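Local coordinates for Lmo1076 protein (Listeria monocytogenes serovar 1/2a, PDB 5JQC) that probably degrades the bacterial cell wall as a secreted autolysin, the present fragment comprising three SH3-like GW modules, which probably attach the enzyme to the cell surface, at residues S122-T127 / I168-A173; A145-Q150 / R174-Y179. One frame throughout, in Å; residues are numbered along the deposited sequence.

Interaction 1. Residues S122-T127 / I168-A173; sequences SEVPGT and IGWLDA
Ser122, Glu123 and Val124 lead a loop past Trp170 of strand 166-172, the two backbones lying nearest where Ser122 CA is 4.9 Å from Gly169 CA. Gly169 and Trp170 are the Gly-Trp dipeptide that names the GW module, here the middle one of three SH3-like domains. With phi at 154°, the glycine takes a backbone shape in which a side chain would collide with the carbonyl of Ile168. The tryptophan offers a broad, mostly apolar plate that a passing loop can lie against. Its CG stands beside the backbone N and anti to the carbonyl carbon (chi1 -67°), which turns one indole face to receive Glu123 C and Val124 CG2. Backbone meets one end of the ring: Glu123 CA is 3.5 Å from Trp170 CD1, and the Glu123 carbonyl carbon sits over the indole face, offset toward its rim. Ser122 O also approaches CD1, at 3.4 Å, but obliquely. Val124 takes the six-membered ring, where its CG2 makes a CH-pi contact 3.9 Å from the ring centroid. This methyl lies 19° off the ring normal; a branched aliphatic residue can set one methyl over an aromatic face in this way. The carboxylate of Glu123 crosses near the indole nitrogen without bonding to it. Ser122 OG is hydrogen-bonded to Lys131 N, tying this loop to its own continuation. Lys149 and Gln160 also touch Trp170. Val124 to Thr127 form a type II beta turn: Pro125 takes the first central position, its ring fixing phi near the value required, and Gly126 the second, where phi is positive. Val124 O accepts two bonds from Thr127, from N at 3.2 Å and from OG1 at 2.6 Å, the hydroxyl lying in the carbonyl plane on a lone pair.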
loop_
_atom_site.group_PDB
_atom_site.type_symbol
_atom_site.label_atom_id
_atom_site.label_comp_id
_atom_site.label_asym_id
_atom_site.label_seq_id
_atom_site.Cartn_x
_atom_site.Cartn_y
_atom_site.Cartn_z
ATOM N N SER A 122 -1.094 -6.124 -8.804
ATOM C CA SER A 122 -0.991 -4.886 -9.578
ATOM C C SER A 122 -1.796 -3.740 -8.981
ATOM O O SER A 122 -1.547 -2.576 -9.317
ATOM C CB SER A 122 -1.446 -5.117 -11.021
ATOM O OG SER A 122 -2.837 -5.377 -11.085
ATOM N N GLU A 123 -2.768 -4.035 -8.125
ATOM C CA GLU A 123 -3.426 -3.024 -7.310
ATOM C C GLU A 123 -3.684 -3.639 -5.946
ATOM O O GLU A 123 -3.508 -4.845 -5.749
ATOM C CB GLU A 123 -4.748 -2.542 -7.928
ATOM C CG GLU A 123 -4.669 -2.147 -9.383
ATOM C CD GLU A 123 -4.108 -0.768 -9.569
ATOM O OE1 GLU A 123 -3.980 -0.037 -8.556
ATOM O OE2 GLU A 123 -3.806 -0.415 -10.727
ATOM N N VAL A 124 -4.118 -2.807 -5.002
ATOM C CA VAL A 124 -4.661 -3.316 -3.747
ATOM C C VAL A 124 -5.632 -4.440 -4.111
ATOM O O VAL A 124 -6.514 -4.250 -4.960
ATOM C CB VAL A 124 -5.339 -2.204 -2.931
ATOM C CG1 VAL A 124 -5.934 -2.785 -1.664
ATOM C CG2 VAL A 124 -4.354 -1.132 -2.599
ATOM N N PRO A 125 -5.473 -5.632 -3.552
ATOM C CA PRO A 125 -6.261 -6.775 -4.025
ATOM C C PRO A 125 -7.751 -6.582 -3.781
ATOM O O PRO A 125 -8.169 -6.071 -2.741
ATOM C CB PRO A 125 -5.706 -7.956 -3.221
ATOM C CG PRO A 125 -4.802 -7.367 -2.175
ATOM C CD PRO A 125 -4.388 -6.027 -2.640
ATOM N N GLY A 126 -8.552 -7.002 -4.764
ATOM C CA GLY A 126 -9.997 -6.896 -4.729
ATOM C C GLY A 126 -10.524 -5.621 -5.354
ATOM O O GLY A 126 -11.701 -5.563 -5.737
ATOM N N THR A 127 -9.686 -4.593 -5.451
ATOM C CA THR A 127 -10.121 -3.356 -6.071
ATOM C C THR A 127 -10.151 -3.521 -7.589
ATOM O O THR A 127 -9.709 -4.532 -8.144
ATOM C CB THR A 127 -9.208 -2.198 -5.658
ATOM O OG1 THR A 127 -7.878 -2.441 -6.131
ATOM C CG2 THR A 127 -9.172 -2.084 -4.140
ATOM N N ILE A 168 7.180 -2.316 -8.888
ATOM C CA ILE A 168 6.876 -3.732 -9.090
ATOM C C ILE A 168 5.389 -4.019 -8.947
ATOM O O ILE A 168 4.814 -4.793 -9.716
ATOM C CB ILE A 168 7.699 -4.581 -8.110
ATOM C CG1 ILE A 168 9.184 -4.279 -8.298
ATOM C CG2 ILE A 168 7.425 -6.045 -8.338
ATOM C CD1 ILE A 168 9.699 -4.637 -9.682
ATOM N N GLY A 169 4.750 -3.426 -7.955
ATOM C CA GLY A 169 3.373 -3.788 -7.662
ATOM C C GLY A 169 3.057 -3.519 -6.203
ATOM O O GLY A 169 3.619 -2.606 -5.593
ATOM N N TRP A 170 2.151 -4.328 -5.672
ATOM C CA TRP A 170 1.646 -4.168 -4.323
ATOM C C TRP A 170 1.878 -5.440 -3.527
ATOM O O TRP A 170 1.652 -6.560 -4.016
ATOM C CB TRP A 170 0.155 -3.824 -4.332
ATOM C CG TRP A 170 -0.175 -2.463 -4.917
ATOM C CD1 TRP A 170 -0.253 -2.129 -6.248
ATOM C CD2 TRP A 170 -0.523 -1.278 -4.191
ATOM N NE1 TRP A 170 -0.620 -0.816 -6.388
ATOM C CE2 TRP A 170 -0.786 -0.266 -5.142
ATOM C CE3 TRP A 170 -0.630 -0.968 -2.831
ATOM C CZ2 TRP A 170 -1.151 1.022 -4.776
ATOM C CZ3 TRP A 170 -0.984 0.316 -2.472
ATOM C CH2 TRP A 170 -1.248 1.291 -3.438
ATOM N N LEU A 171 2.308 -5.263 -2.289
ATOM C CA LEU A 171 2.676 -6.383 -1.447
ATOM C C LEU A 171 2.255 -6.056 -0.027
ATOM O O LEU A 171 2.323 -4.899 0.393
ATOM C CB LEU A 171 4.190 -6.642 -1.546
ATOM C CG LEU A 171 4.785 -7.804 -0.756
ATOM C CD1 LEU A 171 4.192 -9.098 -1.236
ATOM C CD2 LEU A 171 6.312 -7.825 -0.886
ATOM N N ASP A 172 1.795 -7.061 0.702
ATOM C CA ASP A 172 1.337 -6.812 2.061
ATOM C C ASP A 172 2.472 -6.210 2.888
ATOM O O ASP A 172 3.610 -6.678 2.850
ATOM C CB ASP A 172 0.822 -8.113 2.679
ATOM C CG ASP A 172 0.081 -7.903 4.002
ATOM O OD1 ASP A 172 0.728 -7.493 4.996
ATOM O OD2 ASP A 172 -1.136 -8.226 4.069
ATOM N N ALA A 173 2.160 -5.128 3.602
ATOM C CA ALA A 173 3.153 -4.432 4.416
ATOM C C ALA A 173 3.867 -5.349 5.406
ATOM O O ALA A 173 4.992 -5.038 5.818
ATOM C CB ALA A 173 2.470 -3.296 5.168
#

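Interaction 2. Residues A145-Q150 / R174-Y179; sequences AKIIKQ and RAFHVY. With SO4 (sulfate ion), chain E.
Ile147 CD1 presses against Phe176 CD2 at 3.6 Å, the closest meeting between segments 145-150 and 174-179. The two side chains slide past each other in opposite directions, with CG1 of the isoleucine also near the ring, 3.9 Å from Phe176 CE2. CD1 approaches obliquely, neither over the face nor at the edge. A chi2 of 142°, well short of fully extended, swings this methyl into place and suggests a somewhat strained fit. Ala145, two residues earlier and so on the same side of the strand, presents just a methyl: its CB lies at the ring edge, near the ring plane, 4.3 Å from Phe176 CE2, where a small residue suits the limited distance. Val178 completes the group, with CG2 placed beside its backbone N and 4.2 Å from Ile147 CD1. In this SH3-like barrel, segments 145-150 and 176-178 run at 85° to each other, their axes 9.4 Å apart at closest approach, and side chains fill the gap, while strand 103-112 lies between the two in the sheet and bonds to Ala145 and Ile147 through its backbone. The phenylalanine is held in turn by Tyr159 and Phe161, each edge-to-face with it, and by Leu171. A hydrogen bond between Tyr179 OH and Asp144 OD1 ties the far end of the segment to the start of strand 144-153. At the other end, beyond the apolar cluster, Arg174 reaches outward, where its long chain suits an exposed charge, bending at chi3 (-69°). A sulfate, probably from the crystallisation liquor, sits at the edge of the guanidinium: NH2 donates to its O1 at 2.9 Å, and NH1 gives a bond to O3 at 3.2 Å besides a weak one to O1. Asp172 forms a salt bridge with the same NH2.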
loop_
_atom_site.group_PDB
_atom_site.type_symbol
_atom_site.label_atom_id
_atom_site.label_comp_id
_atom_site.label_asym_id
_atom_site.label_seq_id
_atom_site.Cartn_x
_atom_site.Cartn_y
_atom_site.Cartn_z
ATOM N N ALA A 145 13.863 -2.304 -1.225
ATOM C CA ALA A 145 12.739 -1.765 -1.968
ATOM C C ALA A 145 12.398 -0.385 -1.440
ATOM O O ALA A 145 12.655 -0.063 -0.273
ATOM C CB ALA A 145 11.525 -2.698 -1.880
ATOM N N LYS A 146 11.833 0.433 -2.319
ATOM C CA LYS A 146 11.312 1.737 -1.953
ATOM C C LYS A 146 9.791 1.645 -1.902
ATOM O O LYS A 146 9.156 1.209 -2.868
ATOM C CB LYS A 146 11.770 2.806 -2.944
ATOM C CG LYS A 146 11.409 4.204 -2.503
ATOM C CD LYS A 146 11.805 5.251 -3.533
ATOM C CE LYS A 146 11.347 6.627 -3.091
ATOM N NZ LYS A 146 11.433 7.623 -4.192
ATOM N N ILE A 147 9.217 2.042 -0.775
ATOM C CA ILE A 147 7.778 1.997 -0.562
ATOM C C ILE A 147 7.210 3.372 -0.893
ATOM O O ILE A 147 7.580 4.371 -0.264
ATOM C CB ILE A 147 7.466 1.590 0.884
ATOM C CG1 ILE A 147 7.814 0.107 1.096
ATOM C CG2 ILE A 147 6.027 1.932 1.225
ATOM C CD1 ILE A 147 8.416 -0.208 2.468
ATOM N N ILE A 148 6.322 3.435 -1.886
ATOM C CA ILE A 148 5.867 4.715 -2.431
ATOM C C ILE A 148 4.383 4.994 -2.190
ATOM O O ILE A 148 3.943 6.141 -2.396
ATOM C CB ILE A 148 6.174 4.810 -3.938
ATOM C CG1 ILE A 148 5.285 3.831 -4.702
ATOM C CG2 ILE A 148 7.648 4.518 -4.191
ATOM C CD1 ILE A 148 5.650 3.671 -6.151
ATOM N N LYS A 149 3.600 4.009 -1.756
ATOM C CA LYS A 149 2.175 4.234 -1.560
ATOM C C LYS A 149 1.631 3.128 -0.671
ATOM O O LYS A 149 2.153 2.010 -0.674
ATOM C CB LYS A 149 1.445 4.250 -2.904
ATOM C CG LYS A 149 0.190 5.071 -2.946
ATOM C CD LYS A 149 -0.534 4.786 -4.254
ATOM C CE LYS A 149 -1.542 5.867 -4.584
ATOM N NZ LYS A 149 -1.986 5.749 -6.001
ATOM N N GLN A 150 0.569 3.438 0.073
ATOM C CA GLN A 150 -0.137 2.416 0.836
ATOM C C GLN A 150 -1.629 2.506 0.566
ATOM O O GLN A 150 -2.142 3.527 0.097
ATOM C CB GLN A 150 0.110 2.530 2.342
ATOM C CG GLN A 150 -0.459 3.757 2.998
ATOM C CD GLN A 150 -0.439 3.651 4.502
ATOM O OE1 GLN A 150 0.570 3.276 5.076
ATOM N NE2 GLN A 150 -1.569 3.946 5.148
ATOM N N ARG A 174 3.226 -6.447 5.820
ATOM C CA ARG A 174 3.860 -7.415 6.714
ATOM C C ARG A 174 5.029 -8.139 6.066
ATOM O O ARG A 174 5.827 -8.764 6.785
ATOM C CB ARG A 174 2.846 -8.444 7.194
ATOM C CG ARG A 174 1.864 -7.923 8.192
ATOM C CD ARG A 174 0.765 -8.957 8.420
ATOM N NE ARG A 174 -0.090 -9.091 7.241
ATOM C CZ ARG A 174 -1.152 -9.895 7.177
ATOM N NH1 ARG A 174 -1.462 -10.652 8.224
ATOM N NH2 ARG A 174 -1.887 -9.957 6.068
ATOM N N ALA A 175 5.154 -8.055 4.736
ATOM C CA ALA A 175 6.267 -8.644 4.007
ATOM C C ALA A 175 7.540 -7.805 4.061
ATOM O O ALA A 175 8.606 -8.314 3.696
ATOM C CB ALA A 175 5.868 -8.855 2.542
ATOM N N PHE A 176 7.463 -6.539 4.485
ATOM C CA PHE A 176 8.600 -5.630 4.487
ATOM C C PHE A 176 9.162 -5.432 5.888
ATOM O O PHE A 176 8.420 -5.375 6.873
ATOM C CB PHE A 176 8.230 -4.252 3.965
ATOM C CG PHE A 176 7.691 -4.236 2.582
ATOM C CD1 PHE A 176 6.395 -4.644 2.329
ATOM C CD2 PHE A 176 8.451 -3.722 1.540
ATOM C CE1 PHE A 176 5.874 -4.581 1.055
ATOM C CE2 PHE A 176 7.939 -3.651 0.259
ATOM C CZ PHE A 176 6.648 -4.083 0.014
ATOM N N HIS A 177 10.483 -5.267 5.955
ATOM C CA HIS A 177 11.170 -4.704 7.113
ATOM C C HIS A 177 11.534 -3.271 6.743
ATOM O O HIS A 177 12.426 -3.046 5.918
ATOM C CB HIS A 177 12.419 -5.500 7.471
ATOM C CG HIS A 177 13.212 -4.897 8.589
ATOM N ND1 HIS A 177 13.065 -5.289 9.903
ATOM C CD2 HIS A 177 14.142 -3.909 8.596
ATOM C CE1 HIS A 177 13.883 -4.585 10.667
ATOM N NE2 HIS A 177 14.545 -3.741 9.899
ATOM N N VAL A 178 10.863 -2.302 7.355
ATOM C CA VAL A 178 11.082 -0.906 6.990
ATOM C C VAL A 178 12.263 -0.348 7.773
ATOM O O VAL A 178 12.336 -0.492 9.005
ATOM C CB VAL A 178 9.822 -0.070 7.235
ATOM C CG1 VAL A 178 10.013 1.336 6.664
ATOM C CG2 VAL A 178 8.605 -0.755 6.609
ATOM N N TYR A 179 13.192 0.293 7.058
ATOM C CA TYR A 179 14.309 0.960 7.707
ATOM C C TYR A 179 13.838 2.248 8.359
ATOM O O TYR A 179 12.982 2.954 7.817
ATOM C CB TYR A 179 15.424 1.265 6.704
ATOM C CG TYR A 179 15.946 0.020 6.007
ATOM C CD1 TYR A 179 16.450 -1.041 6.733
ATOM C CD2 TYR A 179 15.946 -0.074 4.620
ATOM C CE1 TYR A 179 16.932 -2.159 6.104
ATOM C CE2 TYR A 179 16.414 -1.176 3.984
ATOM C CZ TYR A 179 16.911 -2.224 4.722
ATOM O OH TYR A 179 17.399 -3.336 4.077
HETATM S S SO4 E . -4.205 -12.743 6.798
HETATM O O1 SO4 E . -4.414 -11.307 6.725
HETATM O O2 SO4 E . -3.329 -13.180 5.698
HETATM O O3 SO4 E . -3.530 -13.082 8.071
HETATM O O4 SO4 E . -5.482 -13.462 6.715
#

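How the interactions relate
Both contacts belong to the middle GW module and use the same sheet, at different depths. Interaction 1 is partly buried: it lays loop 122-127 on an indole of edge strand 166-172, combining backbone with a single valine methyl. Interaction 2 is buried and wholly apolar across its segments, aliphatic groups meeting one phenyl ring and each other, and joins strand 144-153 to the short strand 176-178 at the opposite edge of the sheet; its arginine lies outside the cluster and meets a sulfate. The segments alternate along the chain, and strand 166-172 is followed, through a short 3-10 turn, by strand 176-178. They meet where Trp170 packs on Lys149 and Gln150, and where the Leu171 carbonyl abuts the Phe176 ring.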